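Long-range contact in thiosulfate sulfurtransferase (Pseudomonas aeruginosa, PDB 1YT8), which probably transfers a sulfur atom from thiosulfate to cyanide, as rhodaneses do, using a chain built of repeated rhodanese-like domains: residues A[388-401]-A[409-421]. Sequence-based numbering, arbitrary orientation.
Sequences LGEPGTRVLDFTAS and IPGAAWVLRSQLK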
loop_
_atom_site.group_PDB
_atom_site.type_symbol
_atom_site.label_atom_id
_atom_site.label_comp_id
_atom_site.label_asym_id
_atom_site.label_seq_id
_atom_site.Cartn_x
_atom_site.Cartn_y
_atom_site.Cartn_z
ATOM N N LEU A 388 2.342 32.558 19.241
ATOM C CA LEU A 388 3.155 31.688 20.083
ATOM C C LEU A 388 4.113 32.441 21.001
ATOM O O LEU A 388 4.771 31.834 21.850
ATOM C CB LEU A 388 3.929 30.698 19.207
ATOM C CG LEU A 388 3.044 29.685 18.470
ATOM C CD1 LEU A 388 3.884 28.835 17.526
ATOM C CD2 LEU A 388 2.329 28.806 19.487
ATOM N N GLY A 389 4.186 33.757 20.830
ATOM C CA GLY A 389 5.059 34.569 21.662
ATOM C C GLY A 389 4.503 34.727 23.066
ATOM O O GLY A 389 5.191 35.206 23.968
ATOM N N GLU A 390 3.249 34.329 23.244
ATOM C CA GLU A 390 2.575 34.402 24.536
ATOM C C GLU A 390 1.851 33.080 24.755
ATOM O O GLU A 390 1.481 32.405 23.796
ATOM C CB GLU A 390 1.546 35.535 24.544
ATOM C CG GLU A 390 2.102 36.915 24.229
ATOM C CD GLU A 390 3.152 37.362 25.225
ATOM O OE1 GLU A 390 2.880 37.290 26.445
ATOM O OE2 GLU A 390 4.244 37.788 24.790
ATOM N N PRO A 391 1.640 32.685 26.019
ATOM C CA PRO A 391 0.942 31.421 26.261
ATOM C C PRO A 391 -0.541 31.522 25.910
ATOM O O PRO A 391 -1.078 32.622 25.771
ATOM C CB PRO A 391 1.175 31.178 27.750
ATOM C CG PRO A 391 1.242 32.574 28.306
ATOM C CD PRO A 391 2.101 33.286 27.283
ATOM N N GLY A 392 -1.193 30.374 25.752
ATOM C CA GLY A 392 -2.609 30.367 25.431
ATOM C C GLY A 392 -2.962 29.750 24.088
ATOM O O GLY A 392 -4.122 29.412 23.844
ATOM N N THR A 393 -1.975 29.603 23.210
ATOM C CA THR A 393 -2.226 29.026 21.897
ATOM C C THR A 393 -1.748 27.584 21.834
ATOM O O THR A 393 -0.568 27.304 22.062
ATOM C CB THR A 393 -1.516 29.824 20.783
ATOM O OG1 THR A 393 -2.025 31.163 20.751
ATOM C CG2 THR A 393 -1.747 29.171 19.428
ATOM N N ARG A 394 -2.665 26.671 21.527
ATOM C CA ARG A 394 -2.322 25.257 21.420
ATOM C C ARG A 394 -2.261 24.839 19.954
ATOM O O ARG A 394 -3.226 25.002 19.202
ATOM C CB ARG A 394 -3.342 24.386 22.160
ATOM C CG ARG A 394 -3.096 22.881 22.009
ATOM C CD ARG A 394 -1.735 22.475 22.580
ATOM N NE ARG A 394 -1.739 22.457 24.039
ATOM C CZ ARG A 394 -0.650 22.335 24.794
ATOM N NH1 ARG A 394 0.548 22.223 24.235
ATOM N NH2 ARG A 394 -0.763 22.312 26.113
ATOM N N VAL A 395 -1.111 24.318 19.548
ATOM C CA VAL A 395 -0.931 23.868 18.176
ATOM C C VAL A 395 -1.009 22.349 18.146
ATOM O O VAL A 395 -0.283 21.670 18.869
ATOM C CB VAL A 395 0.434 24.311 17.616
ATOM C CG1 VAL A 395 0.633 23.742 16.213
ATOM C CG2 VAL A 395 0.510 25.835 17.584
ATOM N N LEU A 396 -1.906 21.826 17.315
ATOM C CA LEU A 396 -2.089 20.388 17.167
ATOM C C LEU A 396 -1.585 19.967 15.790
ATOM O O LEU A 396 -2.001 20.530 14.777
ATOM C CB LEU A 396 -3.572 20.029 17.303
ATOM C CG LEU A 396 -4.262 20.466 18.595
ATOM C CD1 LEU A 396 -5.695 19.938 18.606
ATOM C CD2 LEU A 396 -3.484 19.939 19.801
ATOM N N ASP A 397 -0.697 18.974 15.762
ATOM C CA ASP A 397 -0.113 18.475 14.517
ATOM C C ASP A 397 -0.725 17.116 14.159
ATOM O O ASP A 397 -0.579 16.150 14.903
ATOM C CB ASP A 397 1.403 18.325 14.687
ATOM C CG ASP A 397 2.142 18.269 13.364
ATOM O OD1 ASP A 397 1.515 17.929 12.335
ATOM O OD2 ASP A 397 3.360 18.558 13.357
ATOM N N PHE A 398 -1.389 17.049 13.008
ATOM C CA PHE A 398 -2.044 15.825 12.551
ATOM C C PHE A 398 -1.228 14.971 11.580
ATOM O O PHE A 398 -1.690 13.908 11.150
ATOM C CB PHE A 398 -3.387 16.181 11.903
ATOM C CG PHE A 398 -4.415 16.674 12.881
ATOM C CD1 PHE A 398 -5.345 15.799 13.432
ATOM C CD2 PHE A 398 -4.426 18.005 13.284
ATOM C CE1 PHE A 398 -6.273 16.242 14.374
ATOM C CE2 PHE A 398 -5.350 18.457 14.229
ATOM C CZ PHE A 398 -6.273 17.574 14.773
ATOM N N THR A 399 -0.030 15.424 11.221
ATOM C CA THR A 399 0.800 14.648 10.299
ATOM C C THR A 399 1.181 13.323 10.966
ATOM O O THR A 399 0.998 13.156 12.169
ATOM C CB THR A 399 2.085 15.416 9.910
ATOM O OG1 THR A 399 2.716 14.764 8.800
ATOM C CG2 THR A 399 3.058 15.460 11.076
ATOM N N ALA A 400 1.707 12.381 10.188
ATOM C CA ALA A 400 2.100 11.086 10.740
ATOM C C ALA A 400 3.148 11.289 11.830
ATOM O O ALA A 400 4.007 12.169 11.715
ATOM C CB ALA A 400 2.655 10.191 9.636
ATOM N N SER A 401 3.079 10.479 12.886
ATOM C CA SER A 401 4.020 10.607 13.995
ATOM C C SER A 401 5.469 10.572 13.527
ATOM O O SER A 401 6.324 11.262 14.090
ATOM C CB SER A 401 3.779 9.517 15.053
ATOM O OG SER A 401 4.094 8.224 14.571
ATOM N N ILE A 409 6.500 22.363 14.060
ATOM C CA ILE A 409 6.478 23.711 14.604
ATOM C C ILE A 409 6.796 23.621 16.093
ATOM O O ILE A 409 6.246 22.780 16.802
ATOM C CB ILE A 409 5.086 24.343 14.387
ATOM C CG1 ILE A 409 4.786 24.399 12.888
ATOM C CG2 ILE A 409 5.033 25.732 15.009
ATOM C CD1 ILE A 409 3.368 24.838 12.540
ATOM N N PRO A 410 7.700 24.482 16.591
ATOM C CA PRO A 410 8.068 24.463 18.011
ATOM C C PRO A 410 6.856 24.531 18.938
ATOM O O PRO A 410 6.006 25.414 18.794
ATOM C CB PRO A 410 8.969 25.687 18.148
ATOM C CG PRO A 410 9.624 25.763 16.809
ATOM C CD PRO A 410 8.456 25.522 15.874
ATOM N N GLY A 411 6.783 23.594 19.881
ATOM C CA GLY A 411 5.676 23.568 20.821
ATOM C C GLY A 411 4.454 22.778 20.372
ATOM O O GLY A 411 3.565 22.507 21.179
ATOM N N ALA A 412 4.400 22.411 19.097
ATOM C CA ALA A 412 3.263 21.656 18.573
ATOM C C ALA A 412 3.103 20.312 19.279
ATOM O O ALA A 412 4.087 19.680 19.673
ATOM C CB ALA A 412 3.427 21.439 17.074
ATOM N N ALA A 413 1.855 19.883 19.446
ATOM C CA ALA A 413 1.564 18.605 20.084
ATOM C C ALA A 413 1.079 17.631 19.013
ATOM O O ALA A 413 0.193 17.959 18.224
ATOM C CB ALA A 413 0.483 18.780 21.157
ATOM N N TRP A 414 1.670 16.441 18.965
ATOM C CA TRP A 414 1.236 15.461 17.979
ATOM C C TRP A 414 -0.024 14.774 18.496
ATOM O O TRP A 414 -0.118 14.428 19.677
ATOM C CB TRP A 414 2.318 14.405 17.718
ATOM C CG TRP A 414 1.870 13.399 16.700
ATOM C CD1 TRP A 414 1.771 13.587 15.350
ATOM C CD2 TRP A 414 1.360 12.086 16.961
ATOM N NE1 TRP A 414 1.224 12.474 14.754
ATOM C CE2 TRP A 414 0.962 11.537 15.719
ATOM C CE3 TRP A 414 1.196 11.320 18.125
ATOM C CZ2 TRP A 414 0.408 10.253 15.606
ATOM C CZ3 TRP A 414 0.645 10.040 18.013
ATOM C CH2 TRP A 414 0.257 9.523 16.759
ATOM N N VAL A 415 -0.990 14.572 17.608
ATOM C CA VAL A 415 -2.242 13.934 17.988
ATOM C C VAL A 415 -2.770 12.996 16.913
ATOM O O VAL A 415 -2.378 13.073 15.746
ATOM C CB VAL A 415 -3.357 14.979 18.252
ATOM C CG1 VAL A 415 -2.951 15.922 19.373
ATOM C CG2 VAL A 415 -3.633 15.764 16.982
ATOM N N LEU A 416 -3.660 12.109 17.335
ATOM C CA LEU A 416 -4.337 11.171 16.454
ATOM C C LEU A 416 -5.722 11.776 16.291
ATOM O O LEU A 416 -6.386 12.075 17.283
ATOM C CB LEU A 416 -4.482 9.800 17.114
ATOM C CG LEU A 416 -3.292 8.845 17.138
ATOM C CD1 LEU A 416 -3.664 7.600 17.938
ATOM C CD2 LEU A 416 -2.905 8.475 15.709
ATOM N N ARG A 417 -6.162 11.966 15.058
ATOM C CA ARG A 417 -7.480 12.536 14.844
ATOM C C ARG A 417 -8.562 11.641 15.446
ATOM O O ARG A 417 -9.607 12.125 15.884
ATOM C CB ARG A 417 -7.743 12.730 13.351
ATOM C CG ARG A 417 -9.096 13.356 13.066
ATOM C CD ARG A 417 -9.338 13.504 11.587
ATOM N NE ARG A 417 -10.713 13.898 11.303
ATOM C CZ ARG A 417 -11.337 13.631 10.163
ATOM N NH1 ARG A 417 -10.704 12.968 9.202
ATOM N NH2 ARG A 417 -12.598 14.009 9.988
ATOM N N SER A 418 -8.291 10.339 15.483
ATOM C CA SER A 418 -9.235 9.354 16.008
ATOM C C SER A 418 -9.346 9.338 17.529
ATOM O O SER A 418 -10.229 8.683 18.078
ATOM C CB SER A 418 -8.852 7.950 15.521
ATOM O OG SER A 418 -7.597 7.550 16.046
ATOM N N GLN A 419 -8.450 10.055 18.204
ATOM C CA GLN A 419 -8.457 10.110 19.663
ATOM C C GLN A 419 -8.336 11.545 20.170
ATOM O O GLN A 419 -7.632 11.814 21.146
ATOM C CB GLN A 419 -7.305 9.260 20.219
ATOM C CG GLN A 419 -7.418 7.778 19.880
ATOM C CD GLN A 419 -6.336 6.931 20.526
ATOM O OE1 GLN A 419 -5.756 7.309 21.547
ATOM N NE2 GLN A 419 -6.076 5.764 19.946
ATOM N N LEU A 420 -9.041 12.461 19.514
ATOM C CA LEU A 420 -8.993 13.868 19.888
ATOM C C LEU A 420 -9.542 14.186 21.276
ATOM O O LEU A 420 -9.008 15.054 21.967
ATOM C CB LEU A 420 -9.719 14.717 18.840
ATOM C CG LEU A 420 -8.946 15.010 17.551
ATOM C CD1 LEU A 420 -9.857 15.701 16.551
ATOM C CD2 LEU A 420 -7.734 15.889 17.868
ATOM N N LYS A 421 -10.603 13.500 21.689
ATOM C CA LYS A 421 -11.176 13.770 23.002
ATOM C C LYS A 421 -10.110 13.594 24.074
ATOM O O LYS A 421 -9.883 14.482 24.901
ATOM C CB LYS A 421 -12.350 12.830 23.285
ATOM C CG LYS A 421 -13.025 13.083 24.628
ATOM C CD LYS A 421 -14.198 12.138 24.842
ATOM C CE LYS A 421 -14.940 12.448 26.138
ATOM N NZ LYS A 421 -14.081 12.258 27.341
HETATM O O HOH W 1 1.056 23.745 21.511
HETATM O O HOH W 2 4.177 21.108 12.978
HETATM O O HOH W 3 -1.836 12.133 13.397
#
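L396 pairs with A413 and D397 with W414 as neighbouring parallel strands, joined by backbone hydrogen bonds. A413 N donates to V395 O (2.8 Å), D397 N to A413 O, and, just past the strand, V415 N, at a longer 3.2 Å, to D397 O. Water extends the polar contact: one molecule accepts from V395 N and R394 NH1 and donates to G411 O; another donates to D397 OD2 and accepts from I409 N. D397 also turns its own chain, since OD1 accepts from T399 N in an Asx turn.

The two strands are the neighbours joined by a beta-alpha-beta crossover. Strand 393-397 leads through helix 401-406 into strand 413-414, one of the two outermost of the five parallel strands of this rhodanese-like domain.

The indole of W414 extends the polar pairing beyond the strand. With CG anti to the backbone N (chi1 -180°), the ring reaches T399, and NE1 donates to T399 O over 2.7 Å, nearly in line with the carbonyl and in the ring plane, although the N-H points somewhat off the oxygen (146°). S401 CB lies over one face, 3.7 Å from the centroid of the six-membered ring, a CH-pi contact which, with the bond, would hold the indole in this orientation.

Apolar contacts group around F398, L396 and V395. V415 CG2 sits over a face of the F398 ring, 3.8 Å from its centroid, while R417 CB meets the ring edge and L420 CD2 approaches CE1 and CZ. L396 CD2 reaches V415 CG1 on the side covered by L424 and L427 of helix 420-427. V395 CG1 packs on A412 CB at 3.7 Å.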